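ABC-type transport system, molybdenum-specific extracellular solute-binding protein (Clostridium difficile, PDB 4KD5) probably binds molybdate or tungstate outside the cell and delivers it to an ABC transporter for import. Local coordinates at residues K111-E117 against D142-K148; Y126-V130 against T188-I192; V150-L154 against G165-D171. One frame throughout, in Å; residues are numbered along the deposited sequence.

All three contacts belong to the same α/β lobe of a two-lobed periplasmic-binding-protein fold. Along the chain, strand 113-116 is followed by helix 122-133, strand 144-147, helix 150-159, strand 164-168 and, after strand 178-183, the loop holding 188-192. Contact 1 pairs two parallel strands, and strand 164-168 of contact 3 flanks 113-116 on its other edge. Contact 2 packs helix 122-133 against the loop, while contact 3 sets helix 150-159 on the opposite face of the sheet. Centres lie about 12 Å (1 and 3), 14 Å (2 and 3) and 16 Å (1 and 2) apart. Contacts 2 and 3 meet where Y126 and I192 touch Y168, probably close to the molybdate site predicted to include Y168 and V150.

Contact 1: residues K111-E117 against D142-K148; sequences KKIAVGE and DKLVFAK
K143 lies along the backbone of K111. Its CB sits 3.4 Å from K111 O, and CG and CD pass the same oxygen slightly farther off, so the aliphatic chain runs beside the carbonyl. CG is anti to K143's own carbonyl carbon (chi1 -51°) and the chain then bends at chi2, carrying NZ past the segment to hydrogen bonds with the carbonyl oxygens of V110 and L105. The two strands run parallel, twisted by 39°, and five backbone bonds join the segments: I113 N to K143 O (2.9 Å), V145 N to I113 O, V115 N to V145 O, A147 N to V115 O (2.8 Å) and E117 N to A147 O. This is the parallel pair of a β-α-β crossover, connected by helix 122-133. Side chains alternate between the two faces of the sheet. With I113 and V115 go L144 and F146: L144 CD1 reaches I113 CB at 3.7 Å, and V115 CG2 reaches F146 CD1 at 3.6 Å, the valine and phenylalanine lying side by side and pointing the same way. G116 O sits at the edge of the F146 ring. E117 adds its CG, 3.9 Å from F146 CB. On the other face A114 meets V145, whose CG2 lies 3.3 Å from I113 O, while A114 and A147 also touch V153 of helix 150-159.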
ATOM      1  N   LYS A 111      38.855  40.765   4.440  1.00 78.97           N
ATOM      2  CA  LYS A 111      40.257  40.382   4.443  1.00 76.29           C
ATOM      3  C   LYS A 111      40.385  38.873   4.582  1.00 70.72           C
ATOM      4  O   LYS A 111      41.310  38.269   4.055  1.00 72.67           O
ATOM      5  CB  LYS A 111      40.997  41.100   5.575  1.00 62.40           C
ATOM      6  CG  LYS A 111      40.993  42.621   5.447  1.00 67.82           C
ATOM      7  CD  LYS A 111      41.609  43.308   6.660  1.00 73.51           C
ATOM      8  CE  LYS A 111      41.796  44.803   6.422  1.00 80.29           C
ATOM      9  NZ  LYS A 111      40.539  45.488   6.017  1.00 81.77           N
ATOM     10  N   LYS A 112      39.439  38.267   5.288  1.00 64.23           N
ATOM     11  CA  LYS A 112      39.499  36.838   5.562  1.00 54.33           C
ATOM     12  C   LYS A 112      38.182  36.135   5.227  1.00 52.47           C
ATOM     13  O   LYS A 112      37.146  36.393   5.850  1.00 53.77           O
ATOM     14  CB  LYS A 112      39.922  36.600   7.020  1.00 54.79           C
ATOM     15  CG  LYS A 112      41.255  37.264   7.364  1.00 63.16           C
ATOM     16  CD  LYS A 112      41.671  37.045   8.803  1.00 66.19           C
ATOM     17  CE  LYS A 112      41.931  35.585   9.054  1.00 63.73           C
ATOM     18  NZ  LYS A 112      42.202  35.298  10.485  1.00 53.43           N
ATOM     19  N   ILE A 113      38.240  35.265   4.219  1.00 53.49           N
ATOM     20  CA  ILE A 113      37.087  34.487   3.774  1.00 53.86           C
ATOM     21  C   ILE A 113      37.181  33.054   4.300  1.00 54.66           C
ATOM     22  O   ILE A 113      38.089  32.307   3.933  1.00 52.62           O
ATOM     23  CB  ILE A 113      36.991  34.465   2.233  1.00 48.82           C
ATOM     24  CG1 ILE A 113      36.843  35.887   1.689  1.00 50.78           C
ATOM     25  CG2 ILE A 113      35.833  33.599   1.767  1.00 41.04           C
ATOM     26  CD1 ILE A 113      36.821  35.979   0.178  1.00 42.41           C
ATOM     27  N   ALA A 114      36.241  32.670   5.159  1.00 55.09           N
ATOM     28  CA  ALA A 114      36.247  31.327   5.742  1.00 50.91           C
ATOM     29  C   ALA A 114      35.515  30.329   4.851  1.00 48.04           C
ATOM     30  O   ALA A 114      34.358  30.547   4.487  1.00 50.06           O
ATOM     31  CB  ALA A 114      35.630  31.340   7.122  1.00 49.43           C
ATOM     32  N   VAL A 115      36.187  29.231   4.510  1.00 42.93           N
ATOM     33  CA  VAL A 115      35.564  28.137   3.761  1.00 46.33           C
ATOM     34  C   VAL A 115      35.989  26.793   4.342  1.00 51.20           C
ATOM     35  O   VAL A 115      37.005  26.704   5.034  1.00 55.96           O
ATOM     36  CB  VAL A 115      35.948  28.155   2.260  1.00 44.40           C
ATOM     37  CG1 VAL A 115      35.467  29.422   1.572  1.00 43.58           C
ATOM     38  CG2 VAL A 115      37.451  27.989   2.098  1.00 42.04           C
ATOM     39  N   GLY A 116      35.222  25.746   4.055  1.00 49.04           N
ATOM     40  CA  GLY A 116      35.619  24.409   4.460  1.00 53.61           C
ATOM     41  C   GLY A 116      36.744  23.894   3.578  1.00 59.50           C
ATOM     42  O   GLY A 116      36.895  24.348   2.437  1.00 64.62           O
ATOM     43  N   GLU A 117      37.542  22.962   4.098  1.00 58.68           N
ATOM     44  CA  GLU A 117      38.604  22.354   3.302  1.00 58.51           C
ATOM     45  C   GLU A 117      37.996  21.700   2.061  1.00 56.86           C
ATOM     46  O   GLU A 117      37.058  20.911   2.162  1.00 62.92           O
ATOM     47  CB  GLU A 117      39.412  21.356   4.144  1.00 64.66           C
ATOM     48  CG  GLU A 117      40.417  22.024   5.089  1.00 78.60           C
ATOM     49  CD  GLU A 117      40.766  21.176   6.307  1.00 89.57           C
ATOM     50  OE1 GLU A 117      41.357  21.726   7.264  1.00 90.50           O
ATOM     51  OE2 GLU A 117      40.452  19.967   6.315  1.00 93.25           O
ATOM     52  N   ASP A 142      44.766  34.887  -1.266  1.00 66.47           N
ATOM     53  CA  ASP A 142      45.369  35.568  -0.121  1.00 67.61           C
ATOM     54  C   ASP A 142      44.374  35.804   1.016  1.00 64.57           C
ATOM     55  O   ASP A 142      44.771  36.150   2.129  1.00 72.50           O
ATOM     56  CB  ASP A 142      45.990  36.898  -0.560  1.00 81.38           C
ATOM     57  CG  ASP A 142      45.064  37.710  -1.445  1.00 89.22           C
ATOM     58  OD1 ASP A 142      44.797  37.271  -2.582  1.00 93.85           O
ATOM     59  OD2 ASP A 142      44.620  38.795  -1.017  1.00 91.00           O
ATOM     60  N   LYS A 143      43.087  35.603   0.739  1.00 57.35           N
ATOM     61  CA  LYS A 143      42.037  35.826   1.730  1.00 55.09           C
ATOM     62  C   LYS A 143      41.487  34.523   2.296  1.00 56.67           C
ATOM     63  O   LYS A 143      40.934  34.495   3.391  1.00 54.00           O
ATOM     64  CB  LYS A 143      40.892  36.635   1.115  1.00 51.48           C
ATOM     65  CG  LYS A 143      41.317  37.913   0.409  1.00 53.54           C
ATOM     66  CD  LYS A 143      40.276  39.012   0.618  1.00 54.29           C
ATOM     67  CE  LYS A 143      40.354  40.077  -0.472  1.00 57.97           C
ATOM     68  NZ  LYS A 143      39.411  41.208  -0.230  1.00 60.08           N
ATOM     69  N   LEU A 144      41.635  33.449   1.532  1.00 54.61           N
ATOM     70  CA  LEU A 144      41.034  32.163   1.873  1.00 46.09           C
ATOM     71  C   LEU A 144      41.662  31.491   3.102  1.00 50.36           C
ATOM     72  O   LEU A 144      42.869  31.224   3.132  1.00 61.23           O
ATOM     73  CB  LEU A 144      41.112  31.216   0.671  1.00 47.83           C
ATOM     74  CG  LEU A 144      39.860  31.039  -0.187  1.00 51.64           C
ATOM     75  CD1 LEU A 144      38.817  32.105   0.094  1.00 50.98           C
ATOM     76  CD2 LEU A 144      40.196  31.011  -1.668  1.00 50.71           C
ATOM     77  N   VAL A 145      40.838  31.227   4.116  1.00 47.25           N
ATOM     78  CA  VAL A 145      41.239  30.405   5.262  1.00 51.30           C
ATOM     79  C   VAL A 145      40.331  29.174   5.341  1.00 54.75           C
ATOM     80  O   VAL A 145      39.147  29.249   5.014  1.00 49.65           O
ATOM     81  CB  VAL A 145      41.214  31.196   6.585  1.00 50.42           C
ATOM     82  CG1 VAL A 145      42.431  32.086   6.692  1.00 46.48           C
ATOM     83  CG2 VAL A 145      39.949  32.026   6.690  1.00 49.01           C
ATOM     84  N   PHE A 146      40.883  28.046   5.777  1.00 51.76           N
ATOM     85  CA  PHE A 146      40.182  26.773   5.650  1.00 42.81           C
ATOM     86  C   PHE A 146      39.845  26.104   6.990  1.00 48.46           C
ATOM     87  O   PHE A 146      40.732  25.838   7.802  1.00 59.85           O
ATOM     88  CB  PHE A 146      40.996  25.823   4.763  1.00 45.59           C
ATOM     89  CG  PHE A 146      41.268  26.363   3.382  1.00 54.01           C
ATOM     90  CD1 PHE A 146      40.436  26.037   2.321  1.00 40.83           C
ATOM     91  CD2 PHE A 146      42.352  27.202   3.144  1.00 56.18           C
ATOM     92  CE1 PHE A 146      40.680  26.531   1.048  1.00 42.07           C
ATOM     93  CE2 PHE A 146      42.599  27.701   1.874  1.00 50.71           C
ATOM     94  CZ  PHE A 146      41.764  27.366   0.826  1.00 43.37           C
ATOM     95  N   ALA A 147      38.556  25.834   7.202  1.00 49.88           N
ATOM     96  CA  ALA A 147      38.074  25.216   8.443  1.00 51.07           C
ATOM     97  C   ALA A 147      37.825  23.713   8.306  1.00 53.66           C
ATOM     98  O   ALA A 147      37.625  23.208   7.198  1.00 51.08           O
ATOM     99  CB  ALA A 147      36.823  25.911   8.932  1.00 45.43           C
ATOM    100  N   LYS A 148      37.808  23.014   9.441  1.00 58.96           N
ATOM    101  CA  LYS A 148      37.619  21.564   9.472  1.00 60.35           C
ATOM    102  C   LYS A 148      36.164  21.173   9.228  1.00 53.87           C
ATOM    103  O   LYS A 148      35.882  20.054   8.797  1.00 59.18           O
ATOM    104  CB  LYS A 148      38.081  20.991  10.814  1.00 66.64           C
ATOM    105  CG  LYS A 148      37.326  21.543  12.020  1.00 68.58           C
ATOM    106  CD  LYS A 148      37.828  20.928  13.323  1.00 73.98           C
ATOM    107  CE  LYS A 148      37.041  21.455  14.524  1.00 73.96           C
ATOM    108  NZ  LYS A 148      37.449  20.802  15.805  1.00 78.00           N
TER

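Contact 2: residues Y126-V130 against T188-I192; sequences YADEV and THSPI
The Y126 ring takes I192 on one face: I192 CG1 stands 3.7 Å from the ring centroid and only 4° off its normal, a CH-π contact, with I192 CD1 over the same face, 3.9 Å from Y126 CG. In the plane of the ring, at its edge, lie S190 CB and an ordered water. S190 O comes to 3.1 Å from Y126 CE1 at a slant, and H189 meets the tyrosine obliquely through its CD2, the two ring planes 74° apart. Around the H189 imidazole, T188 OG1 lies in plane at the edge. The water ties the loop to the helix, hydrogen-bonding with Y126 OH and S190 OG and donating to P191 O. Here helix 122-133, the connection of a β-α-β unit, packs against the loop that leads into strand 193-198, in a lobe of the solute-binding-protein fold. Y126 also touches bound 2-butanol. One turn along, the extended E129 side chain accepts a hydrogen bond from the S190 amide: S190 N to E129 OE1 is 2.9 Å, the nitrogen standing above the carboxylate plane. E129 CB rests against H189 CB at 3.9 Å. V130, the next residue, has its CG2 placed anti to the carbonyl carbon by a chi1 of 173°, and this methyl lies 3.7 Å from T188 OG1, a hydroxyl that hydrogen-bonds to D185 O.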
ATOM      1  N   TYR A 126      31.815  22.768  -2.464  1.00 46.90           N
ATOM      2  CA  TYR A 126      30.899  23.573  -3.267  1.00 51.85           C
ATOM      3  C   TYR A 126      31.316  25.039  -3.291  1.00 53.92           C
ATOM      4  O   TYR A 126      31.050  25.749  -4.257  1.00 53.94           O
ATOM      5  CB  TYR A 126      29.450  23.411  -2.781  1.00 46.91           C
ATOM      6  CG  TYR A 126      28.854  22.061  -3.103  1.00 43.24           C
ATOM      7  CD1 TYR A 126      28.479  21.740  -4.396  1.00 42.79           C
ATOM      8  CD2 TYR A 126      28.660  21.113  -2.112  1.00 49.54           C
ATOM      9  CE1 TYR A 126      27.934  20.508  -4.698  1.00 47.52           C
ATOM     10  CE2 TYR A 126      28.116  19.876  -2.399  1.00 51.16           C
ATOM     11  CZ  TYR A 126      27.754  19.582  -3.696  1.00 53.31           C
ATOM     12  OH  TYR A 126      27.211  18.357  -3.996  1.00 47.58           O
ATOM     13  N   ALA A 127      31.964  25.489  -2.222  1.00 57.98           N
ATOM     14  CA  ALA A 127      32.531  26.833  -2.194  1.00 53.16           C
ATOM     15  C   ALA A 127      33.631  26.943  -3.243  1.00 55.35           C
ATOM     16  O   ALA A 127      33.769  27.968  -3.908  1.00 58.03           O
ATOM     17  CB  ALA A 127      33.079  27.155  -0.826  1.00 45.04           C
ATOM     18  N   ASP A 128      34.413  25.878  -3.380  1.00 54.49           N
ATOM     19  CA  ASP A 128      35.474  25.827  -4.375  1.00 52.39           C
ATOM     20  C   ASP A 128      34.895  25.896  -5.784  1.00 50.97           C
ATOM     21  O   ASP A 128      35.468  26.542  -6.661  1.00 51.95           O
ATOM     22  CB  ASP A 128      36.292  24.548  -4.215  1.00 59.51           C
ATOM     23  CG  ASP A 128      37.406  24.441  -5.232  1.00 63.25           C
ATOM     24  OD1 ASP A 128      37.186  23.843  -6.303  1.00 68.05           O
ATOM     25  OD2 ASP A 128      38.505  24.957  -4.960  1.00 63.51           O
ATOM     26  N   GLU A 129      33.759  25.238  -5.995  1.00 52.04           N
ATOM     27  CA  GLU A 129      33.092  25.271  -7.294  1.00 55.24           C
ATOM     28  C   GLU A 129      32.644  26.682  -7.662  1.00 57.21           C
ATOM     29  O   GLU A 129      32.895  27.144  -8.777  1.00 57.39           O
ATOM     30  CB  GLU A 129      31.891  24.325  -7.319  1.00 53.20           C
ATOM     31  CG  GLU A 129      32.244  22.859  -7.393  1.00 57.23           C
ATOM     32  CD  GLU A 129      31.068  22.007  -7.827  1.00 71.36           C
ATOM     33  OE1 GLU A 129      30.391  22.391  -8.803  1.00 81.53           O
ATOM     34  OE2 GLU A 129      30.819  20.959  -7.193  1.00 68.90           O
ATOM     35  N   VAL A 130      31.981  27.354  -6.723  1.00 48.99           N
ATOM     36  CA  VAL A 130      31.507  28.721  -6.936  1.00 52.78           C
ATOM     37  C   VAL A 130      32.646  29.672  -7.304  1.00 55.48           C
ATOM     38  O   VAL A 130      32.588  30.357  -8.324  1.00 53.53           O
ATOM     39  CB  VAL A 130      30.766  29.255  -5.689  1.00 46.24           C
ATOM     40  CG1 VAL A 130      30.433  30.725  -5.850  1.00 44.24           C
ATOM     41  CG2 VAL A 130      29.499  28.456  -5.437  1.00 39.54           C
ATOM     42  N   THR A 188      26.041  28.231 -10.486  1.00 65.16           N
ATOM     43  CA  THR A 188      27.485  28.314 -10.279  1.00 61.99           C
ATOM     44  C   THR A 188      28.115  27.091  -9.599  1.00 59.43           C
ATOM     45  O   THR A 188      29.322  27.078  -9.354  1.00 66.20           O
ATOM     46  CB  THR A 188      27.857  29.580  -9.483  1.00 60.28           C
ATOM     47  OG1 THR A 188      27.291  29.502  -8.170  1.00 60.80           O
ATOM     48  CG2 THR A 188      27.325  30.819 -10.178  1.00 61.08           C
ATOM     49  N   HIS A 189      27.304  26.079  -9.289  1.00 49.65           N
ATOM     50  CA  HIS A 189      27.808  24.862  -8.644  1.00 49.69           C
ATOM     51  C   HIS A 189      26.906  23.645  -8.857  1.00 51.39           C
ATOM     52  O   HIS A 189      25.733  23.780  -9.209  1.00 58.35           O
ATOM     53  CB  HIS A 189      28.022  25.094  -7.141  1.00 46.96           C
ATOM     54  CG  HIS A 189      26.773  25.305  -6.379  1.00 45.30           C
ATOM     55  ND1 HIS A 189      26.155  26.571  -6.258  1.00 44.10           N
ATOM     56  CD2 HIS A 189      25.973  24.472  -5.674  1.00 42.74           C
ATOM     57  CE1 HIS A 189      25.083  26.451  -5.540  1.00 47.61           C
ATOM     58  NE2 HIS A 189      24.924  25.207  -5.163  1.00 49.58           N
ATOM     59  N   SER A 190      27.471  22.457  -8.645  1.00 53.49           N
ATOM     60  CA  SER A 190      26.725  21.206  -8.750  1.00 53.04           C
ATOM     61  C   SER A 190      25.602  21.186  -7.716  1.00 54.34           C
ATOM     62  O   SER A 190      25.783  21.669  -6.597  1.00 52.84           O
ATOM     63  CB  SER A 190      27.665  20.024  -8.518  1.00 54.55           C
ATOM     64  OG  SER A 190      27.001  18.788  -8.698  1.00 71.73           O
ATOM     65  N   PRO A 191      24.435  20.634  -8.087  1.00 54.89           N
ATOM     66  CA  PRO A 191      23.274  20.601  -7.187  1.00 51.70           C
ATOM     67  C   PRO A 191      23.597  19.956  -5.842  1.00 49.31           C
ATOM     68  O   PRO A 191      24.155  18.855  -5.802  1.00 54.89           O
ATOM     69  CB  PRO A 191      22.274  19.728  -7.948  1.00 53.14           C
ATOM     70  CG  PRO A 191      22.639  19.917  -9.381  1.00 50.67           C
ATOM     71  CD  PRO A 191      24.134  20.029  -9.397  1.00 50.96           C
ATOM     72  N   ILE A 192      23.257  20.650  -4.757  1.00 49.94           N
ATOM     73  CA  ILE A 192      23.435  20.128  -3.408  1.00 50.79           C
ATOM     74  C   ILE A 192      22.125  19.471  -2.969  1.00 57.34           C
ATOM     75  O   ILE A 192      21.318  20.087  -2.276  1.00 59.54           O
ATOM     76  CB  ILE A 192      23.810  21.253  -2.422  1.00 46.98           C
ATOM     77  CG1 ILE A 192      24.897  22.152  -3.020  1.00 53.86           C
ATOM     78  CG2 ILE A 192      24.270  20.677  -1.089  1.00 44.79           C
ATOM     79  CD1 ILE A 192      25.320  23.310  -2.125  1.00 53.84           C
TER
HETATM   80  O   HOH W   1      26.689  17.661  -6.503  1.00 55.58           O

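Contact 3: residues V150-L154 against G165-D171; sequences VKEVL and GFVYFSD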
ATOM      1  N   VAL A 150      31.779  23.190   8.908  1.00 52.94           N
ATOM      2  CA  VAL A 150      30.955  24.399   8.865  1.00 51.99           C
ATOM      3  C   VAL A 150      30.731  25.014  10.239  1.00 49.32           C
ATOM      4  O   VAL A 150      30.446  26.207  10.356  1.00 53.15           O
ATOM      5  CB  VAL A 150      29.586  24.138   8.210  1.00 53.39           C
ATOM      6  CG1 VAL A 150      29.742  23.921   6.728  1.00 34.73           C
ATOM      7  CG2 VAL A 150      28.920  22.929   8.846  1.00 37.90           C
ATOM      8  N   LYS A 151      30.854  24.192  11.273  1.00 50.64           N
ATOM      9  CA  LYS A 151      30.691  24.656  12.642  1.00 57.05           C
ATOM     10  C   LYS A 151      31.860  25.557  13.030  1.00 58.59           C
ATOM     11  O   LYS A 151      31.704  26.508  13.798  1.00 60.26           O
ATOM     12  CB  LYS A 151      30.584  23.458  13.588  1.00 65.03           C
ATOM     13  CG  LYS A 151      29.934  23.755  14.931  1.00 71.06           C
ATOM     14  CD  LYS A 151      29.669  22.461  15.692  1.00 80.84           C
ATOM     15  CE  LYS A 151      28.840  22.702  16.944  1.00 88.66           C
ATOM     16  NZ  LYS A 151      28.457  21.420  17.606  1.00 92.10           N
ATOM     17  N   GLU A 152      33.035  25.262  12.483  1.00 55.05           N
ATOM     18  CA  GLU A 152      34.201  26.112  12.700  1.00 59.02           C
ATOM     19  C   GLU A 152      34.121  27.381  11.843  1.00 55.59           C
ATOM     20  O   GLU A 152      34.555  28.454  12.272  1.00 48.12           O
ATOM     21  CB  GLU A 152      35.503  25.343  12.429  1.00 58.72           C
ATOM     22  CG  GLU A 152      36.760  26.116  12.801  1.00 59.29           C
ATOM     23  CD  GLU A 152      38.011  25.250  12.845  1.00 69.28           C
ATOM     24  OE1 GLU A 152      38.324  24.584  11.836  1.00 69.18           O
ATOM     25  OE2 GLU A 152      38.687  25.244  13.895  1.00 75.93           O
ATOM     26  N   VAL A 153      33.555  27.258  10.642  1.00 52.61           N
ATOM     27  CA  VAL A 153      33.361  28.410   9.762  1.00 45.69           C
ATOM     28  C   VAL A 153      32.482  29.451  10.445  1.00 50.04           C
ATOM     29  O   VAL A 153      32.833  30.627  10.508  1.00 50.93           O
ATOM     30  CB  VAL A 153      32.737  28.002   8.414  1.00 40.16           C
ATOM     31  CG1 VAL A 153      32.461  29.223   7.562  1.00 34.39           C
ATOM     32  CG2 VAL A 153      33.656  27.060   7.665  1.00 37.80           C
ATOM     33  N   LEU A 154      31.345  29.000  10.970  1.00 45.76           N
ATOM     34  CA  LEU A 154      30.406  29.873  11.670  1.00 48.32           C
ATOM     35  C   LEU A 154      31.037  30.532  12.895  1.00 52.09           C
ATOM     36  O   LEU A 154      30.789  31.702  13.176  1.00 61.27           O
ATOM     37  CB  LEU A 154      29.157  29.086  12.084  1.00 56.18           C
ATOM     38  CG  LEU A 154      28.107  28.817  11.007  1.00 53.95           C
ATOM     39  CD1 LEU A 154      27.350  27.528  11.293  1.00 53.93           C
ATOM     40  CD2 LEU A 154      27.136  29.980  10.938  1.00 53.35           C
ATOM     41  N   GLY A 165      32.020  34.132   5.311  1.00 48.71           N
ATOM     42  CA  GLY A 165      32.146  32.687   5.236  1.00 42.48           C
ATOM     43  C   GLY A 165      31.212  32.050   4.224  1.00 47.75           C
ATOM     44  O   GLY A 165      30.231  32.663   3.793  1.00 56.87           O
ATOM     45  N   PHE A 166      31.526  30.817   3.835  1.00 44.75           N
ATOM     46  CA  PHE A 166      30.659  30.046   2.948  1.00 49.38           C
ATOM     47  C   PHE A 166      30.107  28.835   3.687  1.00 49.89           C
ATOM     48  O   PHE A 166      30.857  28.069   4.296  1.00 51.42           O
ATOM     49  CB  PHE A 166      31.404  29.617   1.683  1.00 49.72           C
ATOM     50  CG  PHE A 166      31.480  30.689   0.636  1.00 57.73           C
ATOM     51  CD1 PHE A 166      30.434  30.875  -0.254  1.00 62.45           C
ATOM     52  CD2 PHE A 166      32.589  31.516   0.544  1.00 56.50           C
ATOM     53  CE1 PHE A 166      30.493  31.864  -1.221  1.00 64.65           C
ATOM     54  CE2 PHE A 166      32.653  32.508  -0.422  1.00 55.04           C
ATOM     55  CZ  PHE A 166      31.604  32.681  -1.305  1.00 56.90           C
ATOM     56  N   VAL A 167      28.792  28.666   3.628  1.00 48.93           N
ATOM     57  CA  VAL A 167      28.117  27.704   4.483  1.00 44.85           C
ATOM     58  C   VAL A 167      26.766  27.319   3.868  1.00 42.12           C
ATOM     59  O   VAL A 167      26.270  28.029   2.998  1.00 49.49           O
ATOM     60  CB  VAL A 167      27.969  28.304   5.901  1.00 59.21           C
ATOM     61  CG1 VAL A 167      26.545  28.749   6.161  1.00 66.37           C
ATOM     62  CG2 VAL A 167      28.429  27.327   6.957  1.00 66.64           C
ATOM     63  N   TYR A 168      26.192  26.190   4.280  1.00 42.12           N
ATOM     64  CA  TYR A 168      24.843  25.833   3.829  1.00 45.38           C
ATOM     65  C   TYR A 168      23.811  26.701   4.544  1.00 45.38           C
ATOM     66  O   TYR A 168      24.034  27.115   5.678  1.00 53.24           O
ATOM     67  CB  TYR A 168      24.541  24.355   4.095  1.00 47.88           C
ATOM     68  CG  TYR A 168      25.291  23.386   3.214  1.00 51.71           C
ATOM     69  CD1 TYR A 168      25.889  23.803   2.036  1.00 51.45           C
ATOM     70  CD2 TYR A 168      25.392  22.049   3.560  1.00 52.03           C
ATOM     71  CE1 TYR A 168      26.571  22.915   1.230  1.00 46.95           C
ATOM     72  CE2 TYR A 168      26.070  21.157   2.762  1.00 55.73           C
ATOM     73  CZ  TYR A 168      26.658  21.597   1.599  1.00 51.77           C
ATOM     74  OH  TYR A 168      27.333  20.712   0.800  1.00 56.53           O
ATOM     75  N   PHE A 169      22.679  26.971   3.901  1.00 44.66           N
ATOM     76  CA  PHE A 169      21.650  27.777   4.547  1.00 47.15           C
ATOM     77  C   PHE A 169      21.122  27.088   5.801  1.00 48.48           C
ATOM     78  O   PHE A 169      20.798  27.744   6.787  1.00 52.24           O
ATOM     79  CB  PHE A 169      20.504  28.071   3.588  1.00 45.70           C
ATOM     80  CG  PHE A 169      19.557  29.116   4.093  1.00 46.17           C
ATOM     81  CD1 PHE A 169      20.001  30.409   4.335  1.00 43.15           C
ATOM     82  CD2 PHE A 169      18.226  28.815   4.321  1.00 42.82           C
ATOM     83  CE1 PHE A 169      19.134  31.379   4.800  1.00 53.22           C
ATOM     84  CE2 PHE A 169      17.350  29.783   4.786  1.00 46.25           C
ATOM     85  CZ  PHE A 169      17.806  31.066   5.026  1.00 46.92           C
ATOM     86  N   SER A 170      21.048  25.761   5.758  1.00 45.38           N
ATOM     87  CA  SER A 170      20.539  24.984   6.885  1.00 44.24           C
ATOM     88  C   SER A 170      21.443  25.072   8.113  1.00 52.83           C
ATOM     89  O   SER A 170      21.005  24.794   9.233  1.00 60.53           O
ATOM     90  CB  SER A 170      20.318  23.524   6.490  1.00 42.88           C
ATOM     91  OG  SER A 170      21.499  22.927   6.008  1.00 41.44           O
ATOM     92  N   ASP A 171      22.700  25.454   7.900  1.00 49.04           N
ATOM     93  CA  ASP A 171      23.638  25.641   9.002  1.00 48.69           C
ATOM     94  C   ASP A 171      23.463  27.009   9.657  1.00 52.89           C
ATOM     95  O   ASP A 171      24.093  27.302  10.671  1.00 56.39           O
ATOM     96  CB  ASP A 171      25.080  25.495   8.508  1.00 53.79           C
ATOM     97  CG  ASP A 171      25.384  24.109   7.970  1.00 58.62           C
ATOM     98  OD1 ASP A 171      24.917  23.113   8.561  1.00 54.87           O
ATOM     99  OD2 ASP A 171      26.109  24.021   6.956  1.00 57.79           O
TER
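V150 meets V167 and D171 at once. V167 CG2 sits 3.6 Å from V150 CB, the two valines crossing at about a right angle, and D171 OD2 lies 3.6 Å from both V150 CG1 and V150 CG2, so that the oxygen rests against both methyls. L154, one turn on, brings its CD1 to within 3.3 Å of D171 O. V153 faces the strand backbone instead: with CG1 anti to its own N (chi1 176°), that methyl lies 3.8 Å from F166 O and near the CA of G165, whose lack of a side chain lets the helix come close. Behind this layer, strand 165-168 is held by backbone bonds to A114 on one edge and to I92 and V90 of strand 82-94 on the other. D171 N bonds to Y168 O, closing the 3-10 turn, and in a weak bond Y168 N turns back to D171 OD2. V150 also touches A123; both are predicted molybdate-site residues. No hydrogen bond crosses between the segments: methyl groups meet V167, backbone oxygens and the D171 carboxylate by van der Waals contact alone, so the start of helix 150-159 is probably positioned here by shape.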